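Local structure of C alpha-dehydrogenase (Sphingobium sp. SYK-6, 4YAG) at residues L34-R38 with Q39-D43; S15-G18 with F19-Q23. The protein is a short-chain dehydrogenase/reductase of the lignin beta-aryl ether cleavage pathway that binds NADH and probably oxidises a Calpha alcohol with NAD(+). All coordinates share one frame; numbering follows the deposited sequence.

Contact 1: L34-R38 with Q39-D43; sequences LADIR and QDHLD. With NAI (1,4-dihydronicotinamide adenine dinucleotide), chain C.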
ATOM      1  N   LEU A  34      -1.070 -15.936  21.078  1.00 11.73           N
ATOM      2  CA  LEU A  34      -2.071 -15.722  20.036  1.00 11.49           C
ATOM      3  C   LEU A  34      -2.798 -14.416  20.334  1.00 11.42           C
ATOM      4  O   LEU A  34      -3.380 -14.245  21.400  1.00 11.93           O
ATOM      5  CB  LEU A  34      -3.062 -16.882  19.982  1.00 13.38           C
ATOM      6  CG  LEU A  34      -2.448 -18.274  19.932  1.00 13.40           C
ATOM      7  CD1 LEU A  34      -3.532 -19.324  19.874  1.00 15.16           C
ATOM      8  CD2 LEU A  34      -1.501 -18.438  18.773  1.00 14.08           C
ATOM      9  N   ALA A  35      -2.741 -13.484  19.384  1.00 10.87           N
ATOM     10  CA  ALA A  35      -3.348 -12.179  19.528  1.00 10.83           C
ATOM     11  C   ALA A  35      -4.475 -12.080  18.495  1.00 11.71           C
ATOM     12  O   ALA A  35      -4.285 -12.346  17.319  1.00 12.51           O
ATOM     13  CB  ALA A  35      -2.317 -11.070  19.309  1.00 11.68           C
ATOM     14  N   ASP A  36      -5.660 -11.722  18.947  1.00 11.02           N
ATOM     15  CA  ASP A  36      -6.838 -11.765  18.073  1.00 11.41           C
ATOM     16  C   ASP A  36      -7.897 -10.822  18.610  1.00 11.69           C
ATOM     17  O   ASP A  36      -8.029 -10.632  19.831  1.00 11.88           O
ATOM     18  CB  ASP A  36      -7.365 -13.203  18.031  1.00 12.12           C
ATOM     19  CG  ASP A  36      -8.146 -13.527  16.775  1.00 13.16           C
ATOM     20  OD1 ASP A  36      -9.283 -13.025  16.637  1.00 14.34           O
ATOM     21  OD2 ASP A  36      -7.616 -14.307  15.937  1.00 13.93           O
ATOM     22  N   ILE A  37      -8.717 -10.294  17.716  1.00 11.19           N
ATOM     23  CA  ILE A  37      -9.764  -9.375  18.110  1.00 11.57           C
ATOM     24  C   ILE A  37     -11.033 -10.116  18.576  1.00 12.34           C
ATOM     25  O   ILE A  37     -11.907  -9.525  19.203  1.00 13.10           O
ATOM     26  CB  ILE A  37     -10.082  -8.388  16.932  1.00 11.11           C
ATOM     27  CG1 ILE A  37     -10.754  -7.116  17.448  1.00 12.90           C
ATOM     28  CG2 ILE A  37     -10.928  -9.061  15.874  1.00 11.98           C
ATOM     29  CD1 ILE A  37     -10.874  -6.052  16.370  1.00 12.85           C
ATOM     30  N   ARG A  38     -11.122 -11.413  18.284  1.00 12.51           N
ATOM     31  CA  ARG A  38     -12.305 -12.207  18.598  1.00 14.73           C
ATOM     32  C   ARG A  38     -12.092 -13.059  19.844  1.00 14.78           C
ATOM     33  O   ARG A  38     -11.328 -14.024  19.811  1.00 14.75           O
ATOM     34  CB  ARG A  38     -12.651 -13.105  17.411  1.00 16.62           C
ATOM     35  CG  ARG A  38     -13.263 -12.348  16.222  1.00 14.65           C
ATOM     36  CD  ARG A  38     -14.740 -12.070  16.389  1.00 16.64           C
ATOM     37  NE  ARG A  38     -15.531 -13.300  16.485  1.00 17.22           N
ATOM     38  CZ  ARG A  38     -15.955 -13.998  15.434  1.00 15.45           C
ATOM     39  NH1 ARG A  38     -15.668 -13.595  14.195  1.00 17.65           N
ATOM     40  NH2 ARG A  38     -16.643 -15.115  15.620  1.00 18.86           N
ATOM     41  N   GLN A  39     -12.766 -12.700  20.929  1.00 14.72           N
ATOM     42  CA  GLN A  39     -12.633 -13.444  22.173  1.00 16.00           C
ATOM     43  C   GLN A  39     -13.092 -14.880  21.999  1.00 16.85           C
ATOM     44  O   GLN A  39     -12.488 -15.790  22.580  1.00 17.12           O
ATOM     45  CB  GLN A  39     -13.421 -12.793  23.307  1.00 19.11           C
ATOM     46  CG  GLN A  39     -13.128 -13.442  24.674  1.00 19.51           C
ATOM     47  CD  GLN A  39     -11.672 -13.320  25.077  1.00 27.51           C
ATOM     48  OE1 GLN A  39     -11.151 -12.219  25.263  1.00 28.89           O
ATOM     49  NE2 GLN A  39     -10.999 -14.463  25.229  1.00 34.86           N
ATOM     50  N   ASP A  40     -14.134 -15.098  21.205  1.00 16.16           N
ATOM     51  CA  ASP A  40     -14.632 -16.462  21.019  1.00 16.72           C
ATOM     52  C   ASP A  40     -13.622 -17.345  20.270  1.00 16.83           C
ATOM     53  O   ASP A  40     -13.458 -18.528  20.610  1.00 17.94           O
ATOM     54  CB  ASP A  40     -16.028 -16.497  20.377  1.00 18.56           C
ATOM     55  CG  ASP A  40     -16.102 -15.787  19.037  1.00 21.28           C
ATOM     56  OD1 ASP A  40     -15.225 -14.965  18.716  1.00 22.38           O
ATOM     57  OD2 ASP A  40     -17.075 -16.041  18.299  1.00 25.61           O
ATOM     58  N   HIS A  41     -12.931 -16.769  19.288  1.00 14.90           N
ATOM     59  CA  HIS A  41     -11.854 -17.484  18.616  1.00 14.38           C
ATOM     60  C   HIS A  41     -10.741 -17.824  19.613  1.00 17.04           C
ATOM     61  O   HIS A  41     -10.235 -18.947  19.618  1.00 14.91           O
ATOM     62  CB  HIS A  41     -11.278 -16.680  17.434  1.00 14.31           C
ATOM     63  CG  HIS A  41     -12.215 -16.553  16.283  1.00 13.45           C
ATOM     64  ND1 HIS A  41     -11.848 -15.924  15.093  1.00 12.91           N
ATOM     65  CD2 HIS A  41     -13.484 -16.960  16.082  1.00 14.72           C
ATOM     66  CE1 HIS A  41     -12.829 -15.972  14.248  1.00 14.85           C
ATOM     67  NE2 HIS A  41     -13.866 -16.585  14.819  1.00 15.89           N
ATOM     68  N   LEU A  42     -10.345 -16.860  20.441  1.00 14.25           N
ATOM     69  CA  LEU A  42      -9.285 -17.100  21.429  1.00 14.32           C
ATOM     70  C   LEU A  42      -9.693 -18.216  22.384  1.00 15.89           C
ATOM     71  O   LEU A  42      -8.860 -19.065  22.730  1.00 16.07           O
ATOM     72  CB  LEU A  42      -8.966 -15.840  22.232  1.00 14.61           C
ATOM     73  CG  LEU A  42      -8.275 -14.726  21.439  1.00 15.36           C
ATOM     74  CD1 LEU A  42      -8.244 -13.431  22.219  1.00 17.08           C
ATOM     75  CD2 LEU A  42      -6.868 -15.106  21.056  1.00 13.18           C
ATOM     76  N   ASP A  43     -10.945 -18.215  22.826  1.00 17.09           N
ATOM     77  CA  ASP A  43     -11.405 -19.241  23.762  1.00 18.31           C
ATOM     78  C   ASP A  43     -11.366 -20.636  23.122  1.00 20.30           C
ATOM     79  O   ASP A  43     -10.983 -21.629  23.766  1.00 21.13           O
ATOM     80  CB  ASP A  43     -12.816 -18.935  24.258  1.00 20.24           C
ATOM     81  CG  ASP A  43     -12.881 -17.700  25.149  1.00 28.37           C
ATOM     82  OD1 ASP A  43     -11.827 -17.241  25.648  1.00 26.84           O
ATOM     83  OD2 ASP A  43     -14.010 -17.204  25.352  1.00 37.41           O
TER
HETATM   84  PA  NAI C 500      -9.546 -15.977   9.636  1.00 12.26           P
HETATM   85  O1A NAI C 500     -10.645 -14.961   9.780  1.00 13.07           O
HETATM   86  O2A NAI C 500      -9.925 -17.431   9.830  1.00 12.85           O
HETATM   87  O5B NAI C 500      -8.359 -15.635  10.609  1.00 12.03           O
HETATM   88  C5B NAI C 500      -8.014 -14.299  10.838  1.00 11.14           C
HETATM   89  C4B NAI C 500      -8.079 -14.030  12.289  1.00 10.90           C
HETATM   90  O4B NAI C 500      -7.573 -12.662  12.421  1.00 10.80           O
HETATM   91  C3B NAI C 500      -9.403 -14.096  12.911  1.00 10.83           C
HETATM   92  O3B NAI C 500      -9.416 -14.940  14.081  1.00 13.10           O
HETATM   93  C2B NAI C 500      -9.741 -12.718  13.206  1.00 11.93           C
HETATM   94  O2B NAI C 500     -10.605 -12.560  14.341  1.00 14.03           O
HETATM   95  C1B NAI C 500      -8.456 -12.038  13.360  1.00 10.04           C
HETATM   96  N9A NAI C 500      -8.517 -10.617  13.137  1.00 10.64           N
HETATM   97  C8A NAI C 500      -9.209  -9.932  12.160  1.00 12.31           C
HETATM   98  N7A NAI C 500      -9.054  -8.611  12.323  1.00 12.13           N
HETATM   99  C5A NAI C 500      -8.241  -8.394  13.406  1.00 10.98           C
HETATM  100  C6A NAI C 500      -7.725  -7.277  14.065  1.00 10.46           C
HETATM  101  N6A NAI C 500      -8.094  -5.991  13.648  1.00 10.89           N
HETATM  102  N1A NAI C 500      -6.918  -7.436  15.145  1.00  9.69           N
HETATM  103  C2A NAI C 500      -6.611  -8.678  15.589  1.00 10.71           C
HETATM  104  N3A NAI C 500      -7.082  -9.785  14.996  1.00  9.74           N
HETATM  105  C4A NAI C 500      -7.895  -9.674  13.921  1.00 10.25           C
HETATM  106  O3  NAI C 500      -9.030 -15.760   8.152  1.00 11.66           O
HETATM  107  PN  NAI C 500      -7.650 -16.185   7.435  1.00 11.74           P
HETATM  108  O1N NAI C 500      -6.883 -17.246   8.213  1.00 11.47           O
HETATM  109  O2N NAI C 500      -8.061 -16.615   6.049  1.00 13.42           O
HETATM  110  O5D NAI C 500      -6.820 -14.809   7.397  1.00 10.97           O
HETATM  111  C5D NAI C 500      -5.427 -14.751   7.718  1.00  9.61           C
HETATM  112  C4D NAI C 500      -4.712 -13.937   6.702  1.00 11.22           C
HETATM  113  O4D NAI C 500      -4.650 -14.715   5.450  1.00 11.28           O
HETATM  114  C3D NAI C 500      -5.360 -12.665   6.369  1.00 10.66           C
HETATM  115  O3D NAI C 500      -4.363 -11.622   6.347  1.00 11.52           O
HETATM  116  C2D NAI C 500      -5.939 -12.853   5.042  1.00 11.62           C
HETATM  117  O2D NAI C 500      -6.035 -11.610   4.336  1.00 12.45           O
HETATM  118  C1D NAI C 500      -5.015 -13.759   4.384  1.00  9.62           C
HETATM  119  N1N NAI C 500      -5.435 -14.530   3.273  1.00 11.56           N
HETATM  120  C2N NAI C 500      -6.351 -15.551   3.356  1.00 11.72           C
HETATM  121  C3N NAI C 500      -6.678 -16.273   2.220  1.00 13.40           C
HETATM  122  C7N NAI C 500      -7.667 -17.387   2.282  1.00 14.73           C
HETATM  123  O7N NAI C 500      -8.087 -17.957   1.253  1.00 15.48           O
HETATM  124  N7N NAI C 500      -8.063 -17.857   3.608  1.00 14.12           N
HETATM  125  C4N NAI C 500      -6.097 -16.000   0.993  1.00 15.07           C
HETATM  126  C5N NAI C 500      -5.136 -15.007   0.938  1.00 14.07           C
HETATM  127  C6N NAI C 500      -4.805 -14.295   2.062  1.00 13.89           C
HETATM  128  O   HOH W   1     -14.707 -10.561  20.988  1.00 23.28           O
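Arg-38 folds back over the first turn of the helix that follows it and meets both Asp-40 and His-41. Its CB lies over one face of the His-41 imidazole, a CH-pi contact 3.9 Å from the ring centroid. CG runs past O2B of the adenine-side ribose of NADH, and bends at chi2 (-81°) and chi3 (-62°) swing the guanidinium back across His-41 NE2, which sits over one of its faces. Arg-38 NE and NH2 then grip Asp-40 side-on in a salt bridge: NE gives a 2.8 Å bond to OD1, tilted from the guanidinium plane, and NH2 a nearly straight bond (176°) to OD2. Shortened to an alanine, this position would probably leave the Asp-40 carboxylate without its cationic mate and His-41 NE2 without the guanidinium beside it. The imidazole has its own task: His-41 ND1 donates to NADH O3B at 2.8 Å. Asp-36, with two acceptor oxygens, suits a diol: OD1 takes O2B and OD2 takes O3B, while OD1 also accepts from Arg-38 N, closing an Asx turn. Leu-42 CD2 packs on Asp-36 CB. Residues 39-43 run back nearly antiparallel to 34-36 in the Rossmann beta-alpha-beta unit that strand 58-62 completes, where Leu-42 also packs on Thr-60.

Contact 2: S15-G18 with F19-Q23; sequences SGIG and FGIAQ. With NAI (1,4-dihydronicotinamide adenine dinucleotide), chain C.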
ATOM      1  N   SER A  15      -7.547 -18.422  14.543  1.00 11.81           N
ATOM      2  CA  SER A  15      -8.377 -18.972  13.491  1.00 12.84           C
ATOM      3  C   SER A  15      -7.555 -19.161  12.222  1.00 11.58           C
ATOM      4  O   SER A  15      -6.490 -18.553  12.063  1.00 11.74           O
ATOM      5  CB  SER A  15      -9.536 -18.019  13.198  1.00 16.43           C
ATOM      6  OG  SER A  15     -10.426 -18.553  12.235  1.00 14.62           O
ATOM      7  N   GLY A  16      -8.050 -20.013  11.327  1.00 13.08           N
ATOM      8  CA  GLY A  16      -7.564 -20.019   9.951  1.00 12.62           C
ATOM      9  C   GLY A  16      -6.063 -20.237   9.828  1.00 11.29           C
ATOM     10  O   GLY A  16      -5.479 -21.101  10.480  1.00 12.96           O
ATOM     11  N   ILE A  17      -5.447 -19.488   8.915  1.00 10.72           N
ATOM     12  CA  ILE A  17      -4.020 -19.615   8.641  1.00 10.46           C
ATOM     13  C   ILE A  17      -3.163 -19.425   9.891  1.00 11.74           C
ATOM     14  O   ILE A  17      -2.243 -20.206  10.162  1.00 12.67           O
ATOM     15  CB  ILE A  17      -3.618 -18.619   7.549  1.00 11.06           C
ATOM     16  CG1 ILE A  17      -4.301 -19.012   6.227  1.00 11.18           C
ATOM     17  CG2 ILE A  17      -2.113 -18.535   7.405  1.00 12.51           C
ATOM     18  CD1 ILE A  17      -4.069 -18.013   5.094  1.00 13.24           C
ATOM     19  N   GLY A  18      -3.459 -18.386  10.661  1.00 12.15           N
ATOM     20  CA  GLY A  18      -2.682 -18.126  11.858  1.00  9.98           C
ATOM     21  C   GLY A  18      -2.716 -19.297  12.808  1.00 11.67           C
ATOM     22  O   GLY A  18      -1.725 -19.634  13.447  1.00 12.78           O
ATOM     23  N   PHE A  19      -3.879 -19.915  12.944  1.00 11.68           N
ATOM     24  CA  PHE A  19      -4.009 -21.042  13.843  1.00 11.71           C
ATOM     25  C   PHE A  19      -3.259 -22.278  13.300  1.00 12.03           C
ATOM     26  O   PHE A  19      -2.704 -23.074  14.060  1.00 13.21           O
ATOM     27  CB  PHE A  19      -5.494 -21.324  14.087  1.00 13.12           C
ATOM     28  CG  PHE A  19      -5.758 -22.485  15.002  1.00 16.15           C
ATOM     29  CD1 PHE A  19      -5.430 -22.413  16.333  1.00 17.29           C
ATOM     30  CD2 PHE A  19      -6.353 -23.636  14.521  1.00 20.39           C
ATOM     31  CE1 PHE A  19      -5.685 -23.500  17.180  1.00 18.57           C
ATOM     32  CE2 PHE A  19      -6.613 -24.705  15.366  1.00 23.30           C
ATOM     33  CZ  PHE A  19      -6.267 -24.623  16.680  1.00 20.47           C
ATOM     34  N   GLY A  20      -3.226 -22.427  11.980  1.00 12.41           N
ATOM     35  CA  GLY A  20      -2.449 -23.486  11.352  1.00 12.46           C
ATOM     36  C   GLY A  20      -0.960 -23.277  11.604  1.00 12.34           C
ATOM     37  O   GLY A  20      -0.231 -24.225  11.913  1.00 12.77           O
ATOM     38  N   ILE A  21      -0.506 -22.041  11.464  1.00 11.38           N
ATOM     39  CA  ILE A  21       0.878 -21.677  11.780  1.00 12.01           C
ATOM     40  C   ILE A  21       1.174 -21.951  13.267  1.00 12.33           C
ATOM     41  O   ILE A  21       2.189 -22.544  13.623  1.00 12.86           O
ATOM     42  CB  ILE A  21       1.161 -20.213  11.421  1.00 12.66           C
ATOM     43  CG1 ILE A  21       1.097 -20.009   9.900  1.00 14.27           C
ATOM     44  CG2 ILE A  21       2.508 -19.778  11.954  1.00 11.69           C
ATOM     45  CD1 ILE A  21       1.141 -18.556   9.453  1.00 13.14           C
ATOM     46  N   ALA A  22       0.247 -21.560  14.135  1.00 11.40           N
ATOM     47  CA  ALA A  22       0.411 -21.784  15.559  1.00 12.27           C
ATOM     48  C   ALA A  22       0.634 -23.262  15.863  1.00 13.88           C
ATOM     49  O   ALA A  22       1.551 -23.628  16.597  1.00 13.23           O
ATOM     50  CB  ALA A  22      -0.797 -21.287  16.302  1.00 13.08           C
ATOM     51  N   GLN A  23      -0.213 -24.120  15.309  1.00 12.54           N
ATOM     52  CA  GLN A  23      -0.100 -25.542  15.565  1.00 13.22           C
ATOM     53  C   GLN A  23       1.252 -26.090  15.132  1.00 13.21           C
ATOM     54  O   GLN A  23       1.857 -26.893  15.830  1.00 14.02           O
ATOM     55  CB  GLN A  23      -1.192 -26.309  14.830  1.00 14.63           C
ATOM     56  CG  GLN A  23      -2.580 -26.140  15.397  1.00 16.17           C
ATOM     57  CD  GLN A  23      -3.626 -26.654  14.430  1.00 15.62           C
ATOM     58  OE1 GLN A  23      -4.245 -25.875  13.677  1.00 21.46           O
ATOM     59  NE2 GLN A  23      -3.787 -27.946  14.390  1.00 15.56           N
TER
HETATM   60  PA  NAI C 500      -9.546 -15.977   9.636  1.00 12.26           P
HETATM   61  O1A NAI C 500     -10.645 -14.961   9.780  1.00 13.07           O
HETATM   62  O2A NAI C 500      -9.925 -17.431   9.830  1.00 12.85           O
HETATM   63  O5B NAI C 500      -8.359 -15.635  10.609  1.00 12.03           O
HETATM   64  C5B NAI C 500      -8.014 -14.299  10.838  1.00 11.14           C
HETATM   65  C4B NAI C 500      -8.079 -14.030  12.289  1.00 10.90           C
HETATM   66  O4B NAI C 500      -7.573 -12.662  12.421  1.00 10.80           O
HETATM   67  C3B NAI C 500      -9.403 -14.096  12.911  1.00 10.83           C
HETATM   68  O3B NAI C 500      -9.416 -14.940  14.081  1.00 13.10           O
HETATM   69  C2B NAI C 500      -9.741 -12.718  13.206  1.00 11.93           C
HETATM   70  O2B NAI C 500     -10.605 -12.560  14.341  1.00 14.03           O
HETATM   71  C1B NAI C 500      -8.456 -12.038  13.360  1.00 10.04           C
HETATM   72  N9A NAI C 500      -8.517 -10.617  13.137  1.00 10.64           N
HETATM   73  C8A NAI C 500      -9.209  -9.932  12.160  1.00 12.31           C
HETATM   74  N7A NAI C 500      -9.054  -8.611  12.323  1.00 12.13           N
HETATM   75  C5A NAI C 500      -8.241  -8.394  13.406  1.00 10.98           C
HETATM   76  C6A NAI C 500      -7.725  -7.277  14.065  1.00 10.46           C
HETATM   77  N6A NAI C 500      -8.094  -5.991  13.648  1.00 10.89           N
HETATM   78  N1A NAI C 500      -6.918  -7.436  15.145  1.00  9.69           N
HETATM   79  C2A NAI C 500      -6.611  -8.678  15.589  1.00 10.71           C
HETATM   80  N3A NAI C 500      -7.082  -9.785  14.996  1.00  9.74           N
HETATM   81  C4A NAI C 500      -7.895  -9.674  13.921  1.00 10.25           C
HETATM   82  O3  NAI C 500      -9.030 -15.760   8.152  1.00 11.66           O
HETATM   83  PN  NAI C 500      -7.650 -16.185   7.435  1.00 11.74           P
HETATM   84  O1N NAI C 500      -6.883 -17.246   8.213  1.00 11.47           O
HETATM   85  O2N NAI C 500      -8.061 -16.615   6.049  1.00 13.42           O
HETATM   86  O5D NAI C 500      -6.820 -14.809   7.397  1.00 10.97           O
HETATM   87  C5D NAI C 500      -5.427 -14.751   7.718  1.00  9.61           C
HETATM   88  C4D NAI C 500      -4.712 -13.937   6.702  1.00 11.22           C
HETATM   89  O4D NAI C 500      -4.650 -14.715   5.450  1.00 11.28           O
HETATM   90  C3D NAI C 500      -5.360 -12.665   6.369  1.00 10.66           C
HETATM   91  O3D NAI C 500      -4.363 -11.622   6.347  1.00 11.52           O
HETATM   92  C2D NAI C 500      -5.939 -12.853   5.042  1.00 11.62           C
HETATM   93  O2D NAI C 500      -6.035 -11.610   4.336  1.00 12.45           O
HETATM   94  C1D NAI C 500      -5.015 -13.759   4.384  1.00  9.62           C
HETATM   95  N1N NAI C 500      -5.435 -14.530   3.273  1.00 11.56           N
HETATM   96  C2N NAI C 500      -6.351 -15.551   3.356  1.00 11.72           C
HETATM   97  C3N NAI C 500      -6.678 -16.273   2.220  1.00 13.40           C
HETATM   98  C7N NAI C 500      -7.667 -17.387   2.282  1.00 14.73           C
HETATM   99  O7N NAI C 500      -8.087 -17.957   1.253  1.00 15.48           O
HETATM  100  N7N NAI C 500      -8.063 -17.857   3.608  1.00 14.12           N
HETATM  101  C4N NAI C 500      -6.097 -16.000   0.993  1.00 15.07           C
HETATM  102  C5N NAI C 500      -5.136 -15.007   0.938  1.00 14.07           C
HETATM  103  C6N NAI C 500      -4.805 -14.295   2.062  1.00 13.89           C
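Phe-19 and Gly-18 bury more surface than any other residue of this contact at the N-terminal end of helix 16-27, and Ile-17 adds an apolar patch. Phe-19 N reaches back to Ser-15 O, a 3.1 Å bond whose donor stands well above the carbonyl plane. With CG anti to the backbone N (chi1 180°), the Phe-19 side chain leaves only CB against the Ser-15 carbonyl, at 3.5 Å from C, and carries the ring outward to meet Phe-48 of helix 39-51 edge-to-face. Gly-18 O accepts from Ala-22 N at 2.8 Å, and the small Ala-22 CB fits close beside that same oxygen. Without a side chain, Gly-18 brings the helix close to Asn-91. Ile-17 O receives Ile-21 N almost head-on, and the two isoleucines touch through Ile-17 CG2 and Ile-21 CD1, 3.8 Å apart. Ile-17 CD1 continues to the nicotinamide ribose, 3.4 Å from NADH O4D. Gly-16 has positive phi, and a CB there would strike NADH O1N. In this glycine-rich dinucleotide-binding turn, Ile-17 N donates to O1N and Ser-15 OG to O2A, each phosphate gaining one bond from the turn; the N-terminal end of the helix, its dipole directed at the diphosphate, would probably help to offset the negative charge.

Overall arrangement
Contact 2 precedes contact 1 in the chain, and the two belong to successive beta-alpha-beta units of one Rossmann fold, strand 31-36 being shared between those units. Their centres lie 12 Å apart, and they divide one cofactor: contact 2 chiefly takes the diphosphate, contact 1 the adenosine end, its ribose by hydrogen bonds and its adenine through Ile-37. They also touch directly. Ser-15 CB packs 3.7 Å from His-41 ND1, so the phosphate-binding turn borders the ribose-binding histidine, and deeper in the fold Ala-22 CB meets Leu-34 CD2 at 3.8 Å, seating helix 16-27 on strand 31-36. Arg-194 reaches both, touching His-41 and hydrogen-bonding to Ser-15 OG, while Asn-91 and Tyr-158 bind the same cofactor.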